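Local atomic coordinates of amorpha-4,11-diene synthase (Artemisia annua, PDB entry 4GAX), a protein that probably cyclises farnesyl diphosphate to amorpha-4,11-diene or related sesquiterpenes such as alpha-bisabolol, as a plant terpene synthase of the metal-dependent class. Residues 55-66 with 237-247. Sequence-based numbering, arbitrary orientation.
Sequences IVKDLKKEVRQL and NKTLIKLAKLE
Leu59 of helix 55-66 plugs into the first turns of helix 238-247 as a knob among Thr239, Lys242, Leu243 and Leu246. Its CB lies beside CB and CD1 of Leu243; beyond CG the side chain forks. Leu59 CD1 lies 3.7 Å from Leu243 CA and also meets Lys242 CD and Leu246 CD2, whereas Leu59 CD2 lies 3.7 Å from Thr239 CG2. In return Leu243, its CG anti to the backbone N (chi1 177°), enters a hole of Val56, Leu59, Lys60 and Val63, sending CD1 to Val56 CG2 and CD2 to Val63 CG2. The segment axes make 136° between their N-to-C directions. Thr239 OG1 donates to Glu62 OE1 (2.9 Å), approaching from above the carboxylate plane, 43° out of it. Asn237 N-caps helix 238-269, its OD1 accepting from Leu240 N (3.0 Å), and its ND2 lies near Leu66 CD1. At the other end Glu247 OE2 comes within 3.2 Å of Val56 CG1, while its OE1 is hydrogen-bonded to Tyr94 OH. In this knobs-into-holes packing of the all-helical terpene synthase fold, apolar interlocking probably holds helices 52-71 and 238-269 together, while the Thr239-Glu62 bond helps fix the turn of Thr239, its methyl against Leu59 and Val63.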
loop_
_atom_site.group_PDB
_atom_site.type_symbol
_atom_site.label_atom_id
_atom_site.label_comp_id
_atom_site.label_asym_id
_atom_site.label_seq_id
_atom_site.Cartn_x
_atom_site.Cartn_y
_atom_site.Cartn_z
ATOM N N ILE A 55 -28.411 -11.305 -7.525
ATOM C CA ILE A 55 -28.586 -9.859 -7.570
ATOM C C ILE A 55 -27.310 -9.230 -8.108
ATOM O O ILE A 55 -27.347 -8.403 -9.019
ATOM C CB ILE A 55 -28.882 -9.280 -6.168
ATOM C CG1 ILE A 55 -30.273 -9.706 -5.684
ATOM C CG2 ILE A 55 -28.777 -7.756 -6.174
ATOM C CD1 ILE A 55 -31.414 -8.965 -6.353
ATOM N N VAL A 56 -26.180 -9.656 -7.558
ATOM C CA VAL A 56 -24.897 -9.088 -7.915
ATOM C C VAL A 56 -24.546 -9.380 -9.374
ATOM O O VAL A 56 -23.953 -8.545 -10.060
ATOM C CB VAL A 56 -23.793 -9.575 -6.946
ATOM C CG1 VAL A 56 -22.524 -9.939 -7.688
ATOM C CG2 VAL A 56 -23.519 -8.519 -5.885
ATOM N N LYS A 57 -24.939 -10.555 -9.853
ATOM C CA LYS A 57 -24.632 -10.958 -11.224
ATOM C C LYS A 57 -25.301 -10.022 -12.232
ATOM O O LYS A 57 -24.660 -9.535 -13.172
ATOM C CB LYS A 57 -25.056 -12.415 -11.458
ATOM C CG LYS A 57 -24.718 -12.963 -12.836
ATOM C CD LYS A 57 -24.846 -14.485 -12.888
ATOM C CE LYS A 57 -26.287 -14.944 -12.713
ATOM N NZ LYS A 57 -26.395 -16.433 -12.695
ATOM N N ASP A 58 -26.584 -9.748 -12.014
ATOM C CA ASP A 58 -27.340 -8.861 -12.895
ATOM C C ASP A 58 -26.902 -7.397 -12.786
ATOM O O ASP A 58 -26.931 -6.652 -13.777
ATOM C CB ASP A 58 -28.832 -9.006 -12.625
ATOM C CG ASP A 58 -29.298 -10.446 -12.754
ATOM O OD1 ASP A 58 -28.896 -11.117 -13.731
ATOM O OD2 ASP A 58 -30.051 -10.908 -11.870
ATOM N N LEU A 59 -26.497 -6.980 -11.590
ATOM C CA LEU A 59 -25.921 -5.649 -11.431
ATOM C C LEU A 59 -24.655 -5.519 -12.269
ATOM O O LEU A 59 -24.446 -4.505 -12.935
ATOM C CB LEU A 59 -25.596 -5.364 -9.966
ATOM C CG LEU A 59 -26.801 -5.090 -9.061
ATOM C CD1 LEU A 59 -26.347 -5.001 -7.608
ATOM C CD2 LEU A 59 -27.515 -3.806 -9.480
ATOM N N LYS A 60 -23.818 -6.552 -12.224
ATOM C CA LYS A 60 -22.583 -6.611 -13.007
ATOM C C LYS A 60 -22.812 -6.389 -14.497
ATOM O O LYS A 60 -22.063 -5.650 -15.146
ATOM C CB LYS A 60 -21.885 -7.960 -12.807
ATOM C CG LYS A 60 -20.641 -7.880 -11.950
ATOM C CD LYS A 60 -20.805 -8.616 -10.631
ATOM C CE LYS A 60 -20.214 -10.013 -10.705
ATOM N NZ LYS A 60 -19.287 -10.146 -11.864
ATOM N N LYS A 61 -23.846 -7.029 -15.035
ATOM C CA LYS A 61 -24.162 -6.906 -16.455
ATOM C C LYS A 61 -24.631 -5.499 -16.819
ATOM O O LYS A 61 -24.370 -5.013 -17.925
ATOM C CB LYS A 61 -25.244 -7.909 -16.852
ATOM C CG LYS A 61 -24.953 -9.345 -16.448
ATOM C CD LYS A 61 -25.992 -10.282 -17.053
ATOM C CE LYS A 61 -25.945 -11.661 -16.412
ATOM N NZ LYS A 61 -27.191 -11.939 -15.637
ATOM N N GLU A 62 -25.363 -4.855 -15.920
ATOM C CA GLU A 62 -25.800 -3.486 -16.171
ATOM C C GLU A 62 -24.575 -2.575 -16.245
ATOM O O GLU A 62 -24.501 -1.684 -17.090
ATOM C CB GLU A 62 -26.722 -2.988 -15.056
ATOM C CG GLU A 62 -27.987 -3.797 -14.855
ATOM C CD GLU A 62 -28.887 -3.190 -13.787
ATOM O OE1 GLU A 62 -28.984 -1.939 -13.731
ATOM O OE2 GLU A 62 -29.486 -3.959 -12.999
ATOM N N VAL A 63 -23.618 -2.794 -15.347
ATOM C CA VAL A 63 -22.393 -1.995 -15.341
ATOM C C VAL A 63 -21.516 -2.258 -16.570
ATOM O O VAL A 63 -20.917 -1.328 -17.124
ATOM C CB VAL A 63 -21.576 -2.216 -14.045
ATOM C CG1 VAL A 63 -20.264 -1.416 -14.076
ATOM C CG2 VAL A 63 -22.415 -1.811 -12.825
ATOM N N ARG A 64 -21.437 -3.510 -17.010
ATOM C CA ARG A 64 -20.695 -3.790 -18.239
ATOM C C ARG A 64 -21.293 -3.010 -19.389
ATOM O O ARG A 64 -20.565 -2.403 -20.174
ATOM C CB ARG A 64 -20.687 -5.276 -18.566
ATOM C CG ARG A 64 -19.845 -6.059 -17.620
ATOM C CD ARG A 64 -19.623 -7.468 -18.109
ATOM N NE ARG A 64 -18.828 -8.201 -17.136
ATOM C CZ ARG A 64 -19.315 -9.122 -16.314
ATOM N NH1 ARG A 64 -20.600 -9.454 -16.371
ATOM N NH2 ARG A 64 -18.505 -9.730 -15.454
ATOM N N GLN A 65 -22.622 -3.007 -19.470
ATOM C CA GLN A 65 -23.320 -2.302 -20.530
ATOM C C GLN A 65 -23.079 -0.787 -20.482
ATOM O O GLN A 65 -22.946 -0.142 -21.524
ATOM C CB GLN A 65 -24.817 -2.622 -20.486
ATOM C CG GLN A 65 -25.682 -1.805 -21.437
ATOM C CD GLN A 65 -25.489 -2.193 -22.904
ATOM O OE1 GLN A 65 -24.742 -3.123 -23.228
ATOM N NE2 GLN A 65 -26.170 -1.477 -23.794
ATOM N N LEU A 66 -23.023 -0.222 -19.277
ATOM C CA LEU A 66 -22.701 1.197 -19.110
ATOM C C LEU A 66 -21.329 1.532 -19.684
ATOM O O LEU A 66 -21.161 2.537 -20.380
ATOM C CB LEU A 66 -22.717 1.580 -17.630
ATOM C CG LEU A 66 -24.072 1.610 -16.927
ATOM C CD1 LEU A 66 -23.894 2.025 -15.479
ATOM C CD2 LEU A 66 -25.038 2.539 -17.650
ATOM N N ASN A 237 -25.189 7.015 -9.446
ATOM C CA ASN A 237 -25.771 5.881 -10.144
ATOM C C ASN A 237 -26.255 4.835 -9.137
ATOM O O ASN A 237 -25.457 4.268 -8.390
ATOM C CB ASN A 237 -24.740 5.274 -11.103
ATOM C CG ASN A 237 -25.331 4.200 -11.987
ATOM O OD1 ASN A 237 -25.797 3.159 -11.500
ATOM N ND2 ASN A 237 -25.317 4.442 -13.297
ATOM N N LYS A 238 -27.556 4.574 -9.124
ATOM C CA LYS A 238 -28.144 3.698 -8.124
ATOM C C LYS A 238 -27.649 2.266 -8.290
ATOM O O LYS A 238 -27.502 1.523 -7.312
ATOM C CB LYS A 238 -29.670 3.745 -8.206
ATOM C CG LYS A 238 -30.271 5.124 -7.916
ATOM C CD LYS A 238 -31.792 5.091 -8.029
ATOM C CE LYS A 238 -32.439 6.267 -7.297
ATOM N NZ LYS A 238 -32.065 7.580 -7.893
ATOM N N THR A 239 -27.379 1.871 -9.527
ATOM C CA THR A 239 -26.874 0.522 -9.763
ATOM C C THR A 239 -25.468 0.349 -9.215
ATOM O O THR A 239 -25.180 -0.653 -8.566
ATOM C CB THR A 239 -26.886 0.162 -11.247
ATOM O OG1 THR A 239 -28.235 -0.105 -11.641
ATOM C CG2 THR A 239 -26.030 -1.074 -11.514
ATOM N N LEU A 240 -24.584 1.307 -9.482
ATOM C CA LEU A 240 -23.211 1.201 -8.993
ATOM C C LEU A 240 -23.148 1.146 -7.471
ATOM O O LEU A 240 -22.388 0.358 -6.901
ATOM C CB LEU A 240 -22.352 2.381 -9.459
ATOM C CG LEU A 240 -21.779 2.453 -10.868
ATOM C CD1 LEU A 240 -20.919 3.719 -10.969
ATOM C CD2 LEU A 240 -20.948 1.213 -11.187
ATOM N N ILE A 241 -23.916 2.002 -6.805
ATOM C CA ILE A 241 -23.834 2.049 -5.347
ATOM C C ILE A 241 -24.399 0.775 -4.734
ATOM O O ILE A 241 -23.860 0.269 -3.738
ATOM C CB ILE A 241 -24.496 3.316 -4.725
ATOM C CG1 ILE A 241 -24.102 3.438 -3.244
ATOM C CG2 ILE A 241 -26.013 3.280 -4.861
ATOM C CD1 ILE A 241 -22.596 3.501 -3.020
ATOM N N LYS A 242 -25.458 0.232 -5.334
ATOM C CA LYS A 242 -26.025 -1.013 -4.816
ATOM C C LYS A 242 -25.005 -2.143 -4.905
ATOM O O LYS A 242 -24.786 -2.898 -3.945
ATOM C CB LYS A 242 -27.288 -1.388 -5.584
ATOM C CG LYS A 242 -28.029 -2.563 -4.977
ATOM C CD LYS A 242 -29.197 -2.992 -5.851
ATOM C CE LYS A 242 -30.136 -3.914 -5.089
ATOM N NZ LYS A 242 -31.131 -4.539 -6.001
ATOM N N LEU A 243 -24.365 -2.241 -6.064
ATOM C CA LEU A 243 -23.337 -3.241 -6.292
ATOM C C LEU A 243 -22.127 -3.039 -5.385
ATOM O O LEU A 243 -21.586 -4.005 -4.825
ATOM C CB LEU A 243 -22.879 -3.173 -7.753
ATOM C CG LEU A 243 -21.738 -4.105 -8.155
ATOM C CD1 LEU A 243 -22.095 -5.557 -7.866
ATOM C CD2 LEU A 243 -21.420 -3.919 -9.617
ATOM N N ALA A 244 -21.684 -1.793 -5.258
ATOM C CA ALA A 244 -20.496 -1.510 -4.455
ATOM C C ALA A 244 -20.671 -1.925 -2.996
ATOM O O ALA A 244 -19.724 -2.392 -2.353
ATOM C CB ALA A 244 -20.109 -0.019 -4.545
ATOM N N LYS A 245 -21.871 -1.742 -2.466
ATOM C CA LYS A 245 -22.095 -2.044 -1.055
ATOM C C LYS A 245 -22.235 -3.545 -0.828
ATOM O O LYS A 245 -21.726 -4.072 0.165
ATOM C CB LYS A 245 -23.327 -1.310 -0.533
ATOM C CG LYS A 245 -23.181 0.205 -0.489
ATOM C CD LYS A 245 -24.539 0.860 -0.121
ATOM C CE LYS A 245 -24.589 1.283 1.332
ATOM N NZ LYS A 245 -25.954 1.783 1.727
ATOM N N LEU A 246 -22.938 -4.225 -1.737
ATOM C CA LEU A 246 -23.098 -5.683 -1.655
ATOM C C LEU A 246 -21.727 -6.346 -1.749
ATOM O O LEU A 246 -21.403 -7.277 -0.996
ATOM C CB LEU A 246 -23.991 -6.200 -2.790
ATOM C CG LEU A 246 -25.497 -6.367 -2.549
ATOM C CD1 LEU A 246 -26.017 -5.377 -1.540
ATOM C CD2 LEU A 246 -26.272 -6.235 -3.870
ATOM N N GLU A 247 -20.922 -5.859 -2.687
ATOM C CA GLU A 247 -19.588 -6.402 -2.922
ATOM C C GLU A 247 -18.659 -6.066 -1.768
ATOM O O GLU A 247 -17.840 -6.886 -1.375
ATOM C CB GLU A 247 -19.021 -5.850 -4.221
ATOM C CG GLU A 247 -19.634 -6.499 -5.446
ATOM C CD GLU A 247 -19.248 -7.964 -5.577
ATOM O OE1 GLU A 247 -18.165 -8.357 -5.072
ATOM O OE2 GLU A 247 -20.029 -8.720 -6.186
#